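Local coordinates for Exo-beta-1,3-galactanase (Bifidobacterium bifidum, PDB 5FLW), which probably hydrolyses beta-1,3-galactan chains from their non-reducing ends to release galactose, as a five-bladed beta-propeller glycoside hydrolase of family 43, at residues N41-Q46 / D78-R83; I111-A116 / F125-T130; R180-P185 / W227-L232; F203-T208 / D242-I247. One frame throughout, in Å; residues are numbered along the deposited sequence.

Interaction 1: N41-Q46 / D78-R83; sequences NGNLFQ and DRIGER
The tight part of this contact is where Phe45 meets the start of strand 80-88. Its N-H runs almost straight (167°) into the carbonyl of Arg79, with Phe45 N 2.8 Å from Arg79 O. CG of Phe45 stands anti to its backbone N (chi1 -172°), which lays the ring along Gly81: Phe45 CD1 lies 3.5 Å from Gly81 O, the oxygen meeting the ring edge close to its plane. A side chain at Gly81 would run into that ring, so the close fit depends on glycine. Around Asn43 the packing is looser and wetter. One water links Asn43 O (2.9 Å) to Gly81 N (3.0 Å), and a second lies 2.7 Å from both Asn43 O and Glu82 OE2. Apolar contact here is slight, Leu44 CD2 reaching Ile80 CG1 at 4.0 Å. Within the loop, Gln46 OE1 takes the N-H of Asn41 while NE2 donates to Leu44 O, bonds that brace its shape. The loop joins strands 31-37 and 48-53 of the first blade; strand 80-88 opens the second, bonding to strand 95-102 through Ile80 and Glu102, and Phe45 also packs on Ile99 of that strand.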
loop_
_atom_site.group_PDB
_atom_site.type_symbol
_atom_site.label_atom_id
_atom_site.label_comp_id
_atom_site.label_asym_id
_atom_site.label_seq_id
_atom_site.Cartn_x
_atom_site.Cartn_y
_atom_site.Cartn_z
ATOM N N ASN A 41 -18.735 6.581 3.915
ATOM C CA ASN A 41 -19.450 6.860 5.147
ATOM C C ASN A 41 -18.555 6.762 6.386
ATOM O O ASN A 41 -19.032 6.406 7.467
ATOM C CB ASN A 41 -20.689 5.970 5.250
ATOM C CG ASN A 41 -21.749 6.308 4.170
ATOM O OD1 ASN A 41 -22.182 7.464 4.047
ATOM N ND2 ASN A 41 -22.138 5.310 3.366
ATOM N N GLY A 42 -17.252 7.073 6.249
ATOM C CA GLY A 42 -16.394 7.201 7.422
ATOM C C GLY A 42 -15.370 6.082 7.570
ATOM O O GLY A 42 -14.992 5.450 6.579
ATOM N N ASN A 43 -14.928 5.809 8.807
ATOM C CA ASN A 43 -13.746 4.990 9.068
ATOM C C ASN A 43 -14.007 3.490 9.228
ATOM O O ASN A 43 -13.031 2.727 9.303
ATOM C CB ASN A 43 -13.014 5.480 10.339
ATOM C CG ASN A 43 -13.765 5.126 11.627
ATOM O OD1 ASN A 43 -14.986 5.255 11.684
ATOM N ND2 ASN A 43 -13.044 4.704 12.663
ATOM N N LEU A 44 -15.266 3.043 9.321
ATOM C CA LEU A 44 -15.511 1.615 9.520
ATOM C C LEU A 44 -15.495 0.871 8.174
ATOM O O LEU A 44 -15.617 1.461 7.094
ATOM C CB LEU A 44 -16.820 1.376 10.284
ATOM C CG LEU A 44 -16.879 2.053 11.657
ATOM C CD1 LEU A 44 -18.272 1.919 12.332
ATOM C CD2 LEU A 44 -15.758 1.556 12.583
ATOM N N PHE A 45 -15.359 -0.450 8.249
ATOM C CA PHE A 45 -15.213 -1.226 7.027
ATOM C C PHE A 45 -16.481 -1.177 6.173
ATOM O O PHE A 45 -17.570 -1.546 6.642
ATOM C CB PHE A 45 -14.842 -2.667 7.335
ATOM C CG PHE A 45 -14.508 -3.446 6.103
ATOM C CD1 PHE A 45 -13.439 -3.049 5.303
ATOM C CD2 PHE A 45 -15.255 -4.576 5.738
ATOM C CE1 PHE A 45 -13.124 -3.780 4.142
ATOM C CE2 PHE A 45 -14.952 -5.297 4.571
ATOM C CZ PHE A 45 -13.886 -4.914 3.784
ATOM N N GLN A 46 -16.328 -0.743 4.898
ATOM C CA GLN A 46 -17.426 -0.639 3.943
ATOM C C GLN A 46 -17.095 -1.373 2.645
ATOM O O GLN A 46 -17.721 -1.122 1.603
ATOM C CB GLN A 46 -17.825 0.817 3.673
ATOM C CG GLN A 46 -18.215 1.560 4.937
ATOM C CD GLN A 46 -17.944 3.047 4.837
ATOM O OE1 GLN A 46 -18.540 3.751 4.003
ATOM N NE2 GLN A 46 -17.018 3.537 5.666
ATOM N N ASP A 78 -19.079 -3.212 11.946
ATOM C CA ASP A 78 -18.583 -2.511 13.114
ATOM C C ASP A 78 -17.072 -2.592 13.246
ATOM O O ASP A 78 -16.523 -1.981 14.175
ATOM C CB ASP A 78 -19.248 -3.062 14.373
ATOM C CG ASP A 78 -18.956 -4.541 14.573
ATOM O OD1 ASP A 78 -19.337 -5.349 13.702
ATOM O OD2 ASP A 78 -18.323 -4.896 15.585
ATOM N N ARG A 79 -16.393 -3.319 12.354
ATOM C CA ARG A 79 -14.939 -3.471 12.366
ATOM C C ARG A 79 -14.289 -2.494 11.377
ATOM O O ARG A 79 -14.957 -1.706 10.704
ATOM C CB ARG A 79 -14.523 -4.912 12.032
ATOM C CG ARG A 79 -15.282 -5.957 12.784
ATOM C CD ARG A 79 -14.973 -6.022 14.308
ATOM N NE ARG A 79 -16.102 -6.776 14.872
ATOM C CZ ARG A 79 -16.060 -8.038 15.311
ATOM N NH1 ARG A 79 -14.895 -8.692 15.344
ATOM N NH2 ARG A 79 -17.194 -8.647 15.714
ATOM N N ILE A 80 -12.968 -2.597 11.292
ATOM C CA ILE A 80 -12.145 -1.777 10.413
ATOM C C ILE A 80 -11.292 -2.683 9.518
ATOM O O ILE A 80 -10.751 -3.681 9.974
ATOM C CB ILE A 80 -11.238 -0.843 11.243
ATOM C CG1 ILE A 80 -12.078 0.220 11.952
ATOM C CG2 ILE A 80 -10.163 -0.199 10.383
ATOM C CD1 ILE A 80 -11.336 0.965 13.039
ATOM N N GLY A 81 -11.191 -2.329 8.242
ATOM C CA GLY A 81 -10.414 -3.078 7.264
ATOM C C GLY A 81 -9.690 -2.080 6.389
ATOM O O GLY A 81 -10.313 -1.398 5.586
ATOM N N GLU A 82 -8.375 -1.998 6.551
ATOM C CA GLU A 82 -7.568 -1.019 5.832
ATOM C C GLU A 82 -6.412 -1.533 4.978
ATOM O O GLU A 82 -5.934 -2.644 5.155
ATOM C CB GLU A 82 -6.975 -0.040 6.861
ATOM C CG GLU A 82 -7.998 0.803 7.606
ATOM C CD GLU A 82 -7.380 1.661 8.696
ATOM O OE1 GLU A 82 -6.237 1.388 9.094
ATOM O OE2 GLU A 82 -8.043 2.607 9.149
ATOM N N ARG A 83 -5.976 -0.681 4.056
ATOM C CA ARG A 83 -4.810 -0.928 3.206
ATOM C C ARG A 83 -4.851 -2.275 2.474
ATOM O O ARG A 83 -3.897 -3.057 2.537
ATOM C CB ARG A 83 -3.499 -0.740 3.961
ATOM C CG ARG A 83 -3.358 0.690 4.510
ATOM C CD ARG A 83 -1.958 0.985 5.077
ATOM N NE ARG A 83 -1.919 2.362 5.567
ATOM C CZ ARG A 83 -1.754 3.432 4.790
ATOM N NH1 ARG A 83 -1.574 3.274 3.477
ATOM N NH2 ARG A 83 -1.749 4.668 5.317
HETATM O O HOH W 1 -10.544 3.575 8.583
HETATM O O HOH W 2 -12.323 0.398 7.734
#

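Interaction 2: I111-A116 / F125-T130; sequences IGVAVA and FQTTIT
Backbone hydrogen bonds do most of the work in this antiparallel hairpin. Ile111 and Ile129 form a reciprocal pair: Ile111 N donates to Ile129 O at 3.0 Å, and Ile129 N returns to Ile111 O at 2.8 Å, both nearly along the C=O axes. Further on comes a classic beta bulge, with Gln126 and Thr127 both facing Val113. Val113 O takes a good bond from Gln126 N (2.8 Å) and only a weak one from Thr127 N (3.3 Å), while Val113 N donates to Thr127 O. The extra residue lets Ala114 face Phe125. CA-H...O contacts add to these, among them Thr128 CA to Ile111 O at 3.2 Å.

Among side chains, Val113 and Thr127 lie side by side. Thr127 OG1 sits in the crowded position between N and carbonyl carbon (chi1 54°), and this brings it to 3.3 Å from Val113 CB. On that same face Ile111 CB meets Ile129 CG1 at 4.0 Å. On the other, the edge of the Phe125 ring comes up to Gly112, with Phe125 CE1 4.2 Å from Gly112 CA; a CB there would crowd the ring.

These are the third and fourth strands of the second propeller blade. Strand 110-116 bonds on its other side to strand 95-102, strand 124-129 is outermost, and Ile172 of strand 172-179 in the next blade touches both Ile111 and Ile129.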
loop_
_atom_site.group_PDB
_atom_site.type_symbol
_atom_site.label_atom_id
_atom_site.label_comp_id
_atom_site.label_asym_id
_atom_site.label_seq_id
_atom_site.Cartn_x
_atom_site.Cartn_y
_atom_site.Cartn_z
ATOM N N ILE A 111 -3.831 -9.511 10.152
ATOM C CA ILE A 111 -3.938 -9.562 8.694
ATOM C C ILE A 111 -5.137 -10.445 8.360
ATOM O O ILE A 111 -5.232 -11.577 8.853
ATOM C CB ILE A 111 -2.665 -10.170 8.063
ATOM C CG1 ILE A 111 -1.410 -9.341 8.413
ATOM C CG2 ILE A 111 -2.827 -10.322 6.541
ATOM C CD1 ILE A 111 -0.058 -10.032 8.179
ATOM N N GLY A 112 -6.051 -9.949 7.524
ATOM C CA GLY A 112 -7.105 -10.782 6.947
ATOM C C GLY A 112 -6.709 -11.267 5.559
ATOM O O GLY A 112 -6.027 -10.553 4.818
ATOM N N VAL A 113 -7.114 -12.499 5.228
ATOM C CA VAL A 113 -6.776 -13.154 3.962
ATOM C C VAL A 113 -8.077 -13.551 3.257
ATOM O O VAL A 113 -8.937 -14.206 3.863
ATOM C CB VAL A 113 -5.878 -14.395 4.184
ATOM C CG1 VAL A 113 -5.545 -15.055 2.866
ATOM C CG2 VAL A 113 -4.593 -14.028 4.914
ATOM N N ALA A 114 -8.213 -13.150 1.973
ATOM C CA ALA A 114 -9.330 -13.524 1.099
ATOM C C ALA A 114 -8.775 -13.979 -0.258
ATOM O O ALA A 114 -7.651 -13.624 -0.636
ATOM C CB ALA A 114 -10.324 -12.361 0.892
ATOM N N VAL A 115 -9.565 -14.770 -0.994
ATOM C CA VAL A 115 -9.087 -15.430 -2.212
ATOM C C VAL A 115 -10.124 -15.316 -3.334
ATOM O O VAL A 115 -11.331 -15.463 -3.102
ATOM C CB VAL A 115 -8.738 -16.919 -1.951
ATOM C CG1 VAL A 115 -8.121 -17.558 -3.181
ATOM C CG2 VAL A 115 -7.816 -17.073 -0.748
ATOM N N ALA A 116 -9.648 -15.102 -4.560
ATOM C CA ALA A 116 -10.511 -15.038 -5.735
ATOM C C ALA A 116 -9.863 -15.780 -6.900
ATOM O O ALA A 116 -8.642 -15.931 -6.965
ATOM C CB ALA A 116 -10.747 -13.585 -6.156
ATOM N N PHE A 125 -13.624 -14.211 1.973
ATOM C CA PHE A 125 -12.871 -14.007 3.202
ATOM C C PHE A 125 -12.635 -15.343 3.919
ATOM O O PHE A 125 -13.595 -16.062 4.248
ATOM C CB PHE A 125 -13.675 -13.069 4.094
ATOM C CG PHE A 125 -13.022 -12.747 5.410
ATOM C CD1 PHE A 125 -11.645 -12.553 5.512
ATOM C CD2 PHE A 125 -13.809 -12.578 6.558
ATOM C CE1 PHE A 125 -11.057 -12.218 6.755
ATOM C CE2 PHE A 125 -13.223 -12.237 7.791
ATOM C CZ PHE A 125 -11.862 -12.058 7.883
ATOM N N GLN A 126 -11.361 -15.633 4.224
ATOM C CA GLN A 126 -10.970 -16.905 4.839
ATOM C C GLN A 126 -10.481 -16.775 6.281
ATOM O O GLN A 126 -11.201 -17.162 7.205
ATOM C CB GLN A 126 -9.986 -17.678 3.952
ATOM C CG GLN A 126 -10.627 -18.017 2.621
ATOM C CD GLN A 126 -9.892 -19.068 1.817
ATOM O OE1 GLN A 126 -8.683 -19.234 1.927
ATOM N NE2 GLN A 126 -10.634 -19.755 0.955
ATOM N N THR A 127 -9.295 -16.227 6.509
ATOM C CA THR A 127 -8.657 -16.275 7.819
ATOM C C THR A 127 -8.310 -14.867 8.313
ATOM O O THR A 127 -8.226 -13.899 7.540
ATOM C CB THR A 127 -7.311 -17.065 7.742
ATOM O OG1 THR A 127 -6.478 -16.487 6.717
ATOM C CG2 THR A 127 -7.522 -18.578 7.494
ATOM N N THR A 128 -8.061 -14.762 9.621
ATOM C CA THR A 128 -7.210 -13.697 10.137
ATOM C C THR A 128 -5.988 -14.375 10.743
ATOM O O THR A 128 -6.092 -15.482 11.289
ATOM C CB THR A 128 -7.876 -12.732 11.136
ATOM O OG1 THR A 128 -8.128 -13.424 12.361
ATOM C CG2 THR A 128 -9.160 -12.164 10.580
ATOM N N ILE A 129 -4.810 -13.749 10.559
ATOM C CA ILE A 129 -3.551 -14.343 10.978
ATOM C C ILE A 129 -2.655 -13.279 11.599
ATOM O O ILE A 129 -2.790 -12.079 11.338
ATOM C CB ILE A 129 -2.809 -15.030 9.792
ATOM C CG1 ILE A 129 -2.150 -14.009 8.839
ATOM C CG2 ILE A 129 -3.768 -16.032 9.042
ATOM C CD1 ILE A 129 -1.395 -14.656 7.641
ATOM N N THR A 130 -1.713 -13.753 12.418
ATOM C CA THR A 130 -0.582 -12.964 12.902
ATOM C C THR A 130 0.648 -13.856 12.803
ATOM O O THR A 130 0.528 -15.076 12.710
ATOM C CB THR A 130 -0.721 -12.509 14.385
ATOM O OG1 THR A 130 -0.449 -13.613 15.254
ATOM C CG2 THR A 130 -2.097 -11.985 14.695
#

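Interaction 3: R180-P185 / W227-L232; sequences RATDYP and WSEWKL
The chain makes a type II beta turn from Ala181 to Tyr184, with Asp183 at positive phi and a weak bond from Tyr184 N back to Ala181 O, and Trp230 comes in beside the first half of it. The key polar bond is very straight: Trp230 N donates to Thr182 OG1 over 2.8 Å with an angle of 174° at the hydrogen. Thr182 turns its hydroxyl anti to its own carbonyl carbon, beside its backbone N (chi1 -52°), and so presents OG1 to that N-H. The same oxygen lies in the plane of the indole at its edge, 3.5 Å from Trp230 CD1. Ala181 covers one face instead: its CA sits 3.9 Å from the centroid of the five-membered ring, a CH-pi contact 24° off the normal, and its CB rests nearer the rim. The indole N-H of Trp230 goes to a water at 2.9 Å from NE1, and that water lies 2.7 Å from Arg180 O, bridging the segments at the ring's edge. Back in the loop, Arg180 NE donates to Pro185 O at 2.8 Å, coming from above the carbonyl plane. An alanine in place of Trp230 would remove the indole with its CH-pi contact and water bridge, and would probably leave the turn less firmly held. The turn follows strand 172-179, last of the third blade, and the contact sets this link between blades against the outer edge of the fourth, where Trp230 directly precedes strand 231-232, packs edge-to-face with Trp202 of strand 199-205 and touches Leu188.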
loop_
_atom_site.group_PDB
_atom_site.type_symbol
_atom_site.label_atom_id
_atom_site.label_comp_id
_atom_site.label_asym_id
_atom_site.label_seq_id
_atom_site.Cartn_x
_atom_site.Cartn_y
_atom_site.Cartn_z
ATOM N N ARG A 180 13.532 -1.013 12.394
ATOM C CA ARG A 180 13.171 0.288 12.932
ATOM C C ARG A 180 13.918 1.335 12.124
ATOM O O ARG A 180 15.022 1.082 11.630
ATOM C CB ARG A 180 13.539 0.406 14.415
ATOM C CG ARG A 180 12.645 -0.405 15.355
ATOM C CD ARG A 180 13.163 -0.283 16.767
ATOM N NE ARG A 180 12.224 -0.765 17.771
ATOM C CZ ARG A 180 12.360 -1.899 18.450
ATOM N NH1 ARG A 180 13.393 -2.691 18.224
ATOM N NH2 ARG A 180 11.452 -2.249 19.356
ATOM N N ALA A 181 13.281 2.489 11.938
ATOM C CA ALA A 181 13.943 3.567 11.231
ATOM C C ALA A 181 15.129 4.076 12.051
ATOM O O ALA A 181 15.210 3.902 13.280
ATOM C CB ALA A 181 12.975 4.709 10.898
ATOM N N THR A 182 16.073 4.685 11.335
ATOM C CA THR A 182 17.293 5.201 11.945
ATOM C C THR A 182 16.963 6.160 13.088
ATOM O O THR A 182 16.186 7.110 12.916
ATOM C CB THR A 182 18.117 5.928 10.868
ATOM O OG1 THR A 182 18.295 5.079 9.722
ATOM C CG2 THR A 182 19.495 6.333 11.446
ATOM N N ASP A 183 17.566 5.918 14.256
ATOM C CA ASP A 183 17.357 6.773 15.423
ATOM C C ASP A 183 15.870 6.919 15.752
ATOM O O ASP A 183 15.402 7.997 16.135
ATOM C CB ASP A 183 17.987 8.159 15.232
ATOM C CG ASP A 183 19.488 8.106 14.937
ATOM O OD1 ASP A 183 20.208 7.267 15.541
ATOM O OD2 ASP A 183 19.945 8.934 14.112
ATOM N N TYR A 184 15.104 5.832 15.582
ATOM C CA TYR A 184 13.648 5.880 15.772
ATOM C C TYR A 184 13.286 4.619 16.541
ATOM O O TYR A 184 13.908 3.567 16.321
ATOM C CB TYR A 184 12.916 5.877 14.419
ATOM C CG TYR A 184 11.533 6.520 14.395
ATOM C CD1 TYR A 184 11.322 7.807 14.907
ATOM C CD2 TYR A 184 10.449 5.868 13.785
ATOM C CE1 TYR A 184 10.051 8.420 14.848
ATOM C CE2 TYR A 184 9.179 6.465 13.716
ATOM C CZ TYR A 184 8.983 7.736 14.250
ATOM O OH TYR A 184 7.727 8.311 14.185
ATOM N N PRO A 185 12.315 4.698 17.461
ATOM C CA PRO A 185 11.936 3.521 18.258
ATOM C C PRO A 185 11.014 2.555 17.532
ATOM O O PRO A 185 10.630 1.535 18.124
ATOM C CB PRO A 185 11.212 4.135 19.478
ATOM C CG PRO A 185 11.346 5.629 19.355
ATOM C CD PRO A 185 11.570 5.898 17.883
ATOM N N TRP A 227 19.831 -3.333 5.825
ATOM C CA TRP A 227 19.135 -2.172 5.305
ATOM C C TRP A 227 19.890 -0.896 5.676
ATOM O O TRP A 227 20.369 -0.737 6.800
ATOM C CB TRP A 227 17.701 -2.153 5.827
ATOM C CG TRP A 227 16.871 -3.192 5.145
ATOM C CD1 TRP A 227 16.610 -4.469 5.585
ATOM C CD2 TRP A 227 16.215 -3.069 3.871
ATOM N NE1 TRP A 227 15.813 -5.135 4.678
ATOM C CE2 TRP A 227 15.558 -4.302 3.616
ATOM C CE3 TRP A 227 16.099 -2.035 2.929
ATOM C CZ2 TRP A 227 14.794 -4.520 2.444
ATOM C CZ3 TRP A 227 15.345 -2.260 1.751
ATOM C CH2 TRP A 227 14.702 -3.491 1.529
ATOM N N SER A 228 20.000 0.005 4.701
ATOM C CA SER A 228 20.768 1.231 4.847
ATOM C C SER A 228 20.058 2.204 5.794
ATOM O O SER A 228 18.906 2.010 6.198
ATOM C CB SER A 228 20.964 1.898 3.485
ATOM O OG SER A 228 19.778 2.551 3.062
ATOM N N GLU A 229 20.775 3.275 6.143
ATOM C CA GLU A 229 20.190 4.399 6.866
ATOM C C GLU A 229 18.905 4.862 6.166
ATOM O O GLU A 229 18.824 4.860 4.935
ATOM C CB GLU A 229 21.222 5.532 6.847
ATOM C CG GLU A 229 20.692 6.869 7.295
ATOM C CD GLU A 229 21.655 8.036 7.025
ATOM O OE1 GLU A 229 22.465 7.966 6.067
ATOM O OE2 GLU A 229 21.597 9.039 7.765
ATOM N N TRP A 230 17.920 5.289 6.941
ATOM C CA TRP A 230 16.683 5.784 6.356
ATOM C C TRP A 230 16.859 7.269 6.037
ATOM O O TRP A 230 17.217 8.055 6.907
ATOM C CB TRP A 230 15.502 5.546 7.297
ATOM C CG TRP A 230 15.163 4.090 7.418
ATOM C CD1 TRP A 230 15.814 3.156 8.169
ATOM C CD2 TRP A 230 14.105 3.396 6.748
ATOM N NE1 TRP A 230 15.227 1.929 8.012
ATOM C CE2 TRP A 230 14.173 2.048 7.146
ATOM C CE3 TRP A 230 13.105 3.784 5.855
ATOM C CZ2 TRP A 230 13.277 1.089 6.680
ATOM C CZ3 TRP A 230 12.220 2.832 5.396
ATOM C CH2 TRP A 230 12.311 1.501 5.808
ATOM N N LYS A 231 16.553 7.742 4.899
ATOM C CA LYS A 231 16.772 9.047 4.288
ATOM C C LYS A 231 15.503 9.636 3.703
ATOM O O LYS A 231 14.566 8.928 3.364
ATOM C CB LYS A 231 17.796 8.938 3.160
ATOM C CG LYS A 231 19.204 8.597 3.602
ATOM C CD LYS A 231 20.126 8.491 2.403
ATOM C CE LYS A 231 21.549 8.173 2.829
ATOM N NZ LYS A 231 22.449 8.045 1.655
ATOM N N LEU A 232 15.360 10.865 3.698
ATOM C CA LEU A 232 14.204 11.514 3.117
ATOM C C LEU A 232 14.269 11.426 1.603
ATOM O O LEU A 232 15.344 11.519 1.025
ATOM C CB LEU A 232 14.228 13.004 3.479
ATOM C CG LEU A 232 13.482 13.567 4.690
ATOM C CD1 LEU A 232 14.111 13.098 5.987
ATOM C CD2 LEU A 232 13.455 15.089 4.643
HETATM O O HOH W 3 16.474 -0.095 9.708
#

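Interaction 4: F203-T208 / D242-I247; sequences FGSQLT and DSQVDI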
loop_
_atom_site.group_PDB
_atom_site.type_symbol
_atom_site.label_atom_id
_atom_site.label_comp_id
_atom_site.label_asym_id
_atom_site.label_seq_id
_atom_site.Cartn_x
_atom_site.Cartn_y
_atom_site.Cartn_z
ATOM N N PHE A 203 10.054 2.264 1.182
ATOM C CA PHE A 203 9.547 3.564 1.606
ATOM C C PHE A 203 8.554 3.391 2.751
ATOM O O PHE A 203 7.845 2.382 2.824
ATOM C CB PHE A 203 8.826 4.273 0.447
ATOM C CG PHE A 203 9.678 4.452 -0.781
ATOM C CD1 PHE A 203 9.902 3.396 -1.661
ATOM C CD2 PHE A 203 10.259 5.681 -1.065
ATOM C CE1 PHE A 203 10.710 3.576 -2.806
ATOM C CE2 PHE A 203 11.060 5.863 -2.213
ATOM C CZ PHE A 203 11.273 4.811 -3.072
ATOM N N GLY A 204 8.476 4.405 3.624
ATOM C CA GLY A 204 7.471 4.417 4.674
ATOM C C GLY A 204 7.314 5.800 5.276
ATOM O O GLY A 204 8.046 6.738 4.941
ATOM N N SER A 205 6.341 5.908 6.179
ATOM C CA SER A 205 5.992 7.166 6.828
ATOM C C SER A 205 6.276 7.122 8.328
ATOM O O SER A 205 6.133 6.076 8.978
ATOM C CB SER A 205 4.516 7.518 6.609
ATOM O OG SER A 205 3.672 6.418 6.898
ATOM N N GLN A 206 6.669 8.271 8.879
ATOM C CA GLN A 206 6.817 8.342 10.330
ATOM C C GLN A 206 5.444 8.213 10.989
ATOM O O GLN A 206 4.401 8.282 10.332
ATOM C CB GLN A 206 7.546 9.624 10.768
ATOM C CG GLN A 206 8.851 9.848 10.017
ATOM C CD GLN A 206 9.590 11.103 10.490
ATOM O OE1 GLN A 206 10.005 11.953 9.685
ATOM N NE2 GLN A 206 9.751 11.244 11.792
ATOM N N LEU A 207 5.459 7.992 12.305
ATOM C CA LEU A 207 4.250 7.806 13.112
ATOM C C LEU A 207 3.950 9.167 13.731
ATOM O O LEU A 207 4.464 9.511 14.799
ATOM C CB LEU A 207 4.477 6.736 14.181
ATOM C CG LEU A 207 4.938 5.364 13.662
ATOM C CD1 LEU A 207 5.129 4.383 14.809
ATOM C CD2 LEU A 207 3.963 4.793 12.682
ATOM N N THR A 208 3.136 9.961 13.040
ATOM C CA THR A 208 2.777 11.297 13.514
ATOM C C THR A 208 1.268 11.500 13.442
ATOM O O THR A 208 0.788 12.605 13.219
ATOM C CB THR A 208 3.483 12.406 12.702
ATOM O OG1 THR A 208 3.039 12.371 11.342
ATOM C CG2 THR A 208 4.989 12.220 12.737
ATOM N N ASP A 242 2.752 17.127 1.699
ATOM C CA ASP A 242 1.567 17.021 2.547
ATOM C C ASP A 242 0.754 15.765 2.223
ATOM O O ASP A 242 -0.437 15.822 1.904
ATOM C CB ASP A 242 0.717 18.297 2.508
ATOM C CG ASP A 242 -0.413 18.280 3.536
ATOM O OD1 ASP A 242 -0.313 17.550 4.545
ATOM O OD2 ASP A 242 -1.410 19.012 3.323
ATOM N N SER A 243 1.432 14.616 2.260
ATOM C CA SER A 243 0.771 13.344 2.015
ATOM C C SER A 243 1.456 12.272 2.848
ATOM O O SER A 243 2.504 12.504 3.460
ATOM C CB SER A 243 0.785 12.956 0.518
ATOM O OG SER A 243 2.055 12.460 0.100
ATOM N N GLN A 244 0.860 11.083 2.841
ATOM C CA GLN A 244 1.442 9.895 3.455
ATOM C C GLN A 244 1.664 8.863 2.353
ATOM O O GLN A 244 0.699 8.436 1.705
ATOM C CB GLN A 244 0.512 9.309 4.527
ATOM C CG GLN A 244 1.142 8.076 5.212
ATOM C CD GLN A 244 0.225 7.394 6.220
ATOM O OE1 GLN A 244 -0.999 7.480 6.110
ATOM N NE2 GLN A 244 0.819 6.721 7.222
ATOM N N VAL A 245 2.932 8.465 2.141
ATOM C CA VAL A 245 3.240 7.507 1.079
ATOM C C VAL A 245 2.317 6.302 1.198
ATOM O O VAL A 245 2.063 5.774 2.291
ATOM C CB VAL A 245 4.726 7.087 1.070
ATOM C CG1 VAL A 245 5.120 6.351 2.358
ATOM C CG2 VAL A 245 5.023 6.197 -0.143
ATOM N N ASP A 246 1.769 5.901 0.063
ATOM C CA ASP A 246 0.974 4.690 0.007
ATOM C C ASP A 246 1.635 3.614 -0.825
ATOM O O ASP A 246 1.700 2.460 -0.399
ATOM C CB ASP A 246 -0.410 4.955 -0.576
ATOM C CG ASP A 246 -1.193 3.683 -0.691
ATOM O OD1 ASP A 246 -1.695 3.243 0.366
ATOM O OD2 ASP A 246 -1.229 3.096 -1.811
ATOM N N ILE A 247 2.105 3.971 -2.020
ATOM C CA ILE A 247 2.673 2.986 -2.934
ATOM C C ILE A 247 3.599 3.691 -3.916
ATOM O O ILE A 247 3.391 4.861 -4.260
ATOM C CB ILE A 247 1.551 2.182 -3.642
ATOM C CG1 ILE A 247 2.121 0.936 -4.338
ATOM C CG2 ILE A 247 0.721 3.091 -4.583
ATOM C CD1 ILE A 247 1.065 -0.112 -4.636
#
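This buried contact belongs to the junction between the fourth and fifth propeller blades, where the end of strand 199-205 meets the start of strand 244-250, the first strand of the fifth blade. Their N-to-C directions are 142° apart, roughly antiparallel, and the axes of the short segments come no closer than 6.3 Å, so side chains bridge the distance. Gln244 is extended, CG anti to its backbone N (chi1 -178°), and carries its amide to Ser205: Gln244 NE2 donates to Ser205 OG at 2.9 Å, the hydroxyl lying close to the amide plane and the bond nearly straight (165°). The aliphatic stem runs alongside, with Gln244 CG 3.7 Å from Ser205 CB. Beside this polar link, Val245 points its CG1 at the bare backbone of Gly204, 3.7 Å from Gly204 C, while Val245 CG2 approaches Phe203 CB at 4.3 Å. A leucine in place of Gln244 would lack the amide and its bonds to Ser205 OG and Trp268 NE1, and would probably leave both partners poorly satisfied and the junction looser. Ser205 OG is also hydrogen-bonded to Ser190 OG, which in turn bonds to Val245 O. The chemistry is therefore that of a small polar network bordered by an apolar patch: the amide is gripped at both ends, OE1 by Trp268, which fixes its flip, and the buried hydroxyl of Ser205 meets both Gln244 NE2 and Ser190 OG.

Overall arrangement
Along the chain interaction 1 closes first, then interaction 2; the alternating segments of interactions 3 and 4 come after. Interactions 1 and 2 share the sheet of strands 80-88 to 124-129, centres 16 Å apart; 3 and 4 share that of strands 191-196 to 231-232, centres 14 Å apart. Interactions 1 and 4 join neighbouring blades, interaction 3 holds the link from the third blade against the fourth, and interaction 2 builds within one. Two direct links join 1, 3 and 4: the Arg83 NH1 to Asp246 OD1 salt bridge (3.1 Å), from second blade to fifth, and a probable hydrogen bond between Tyr184 OH and Leu207 N. Together they hold the propeller ring.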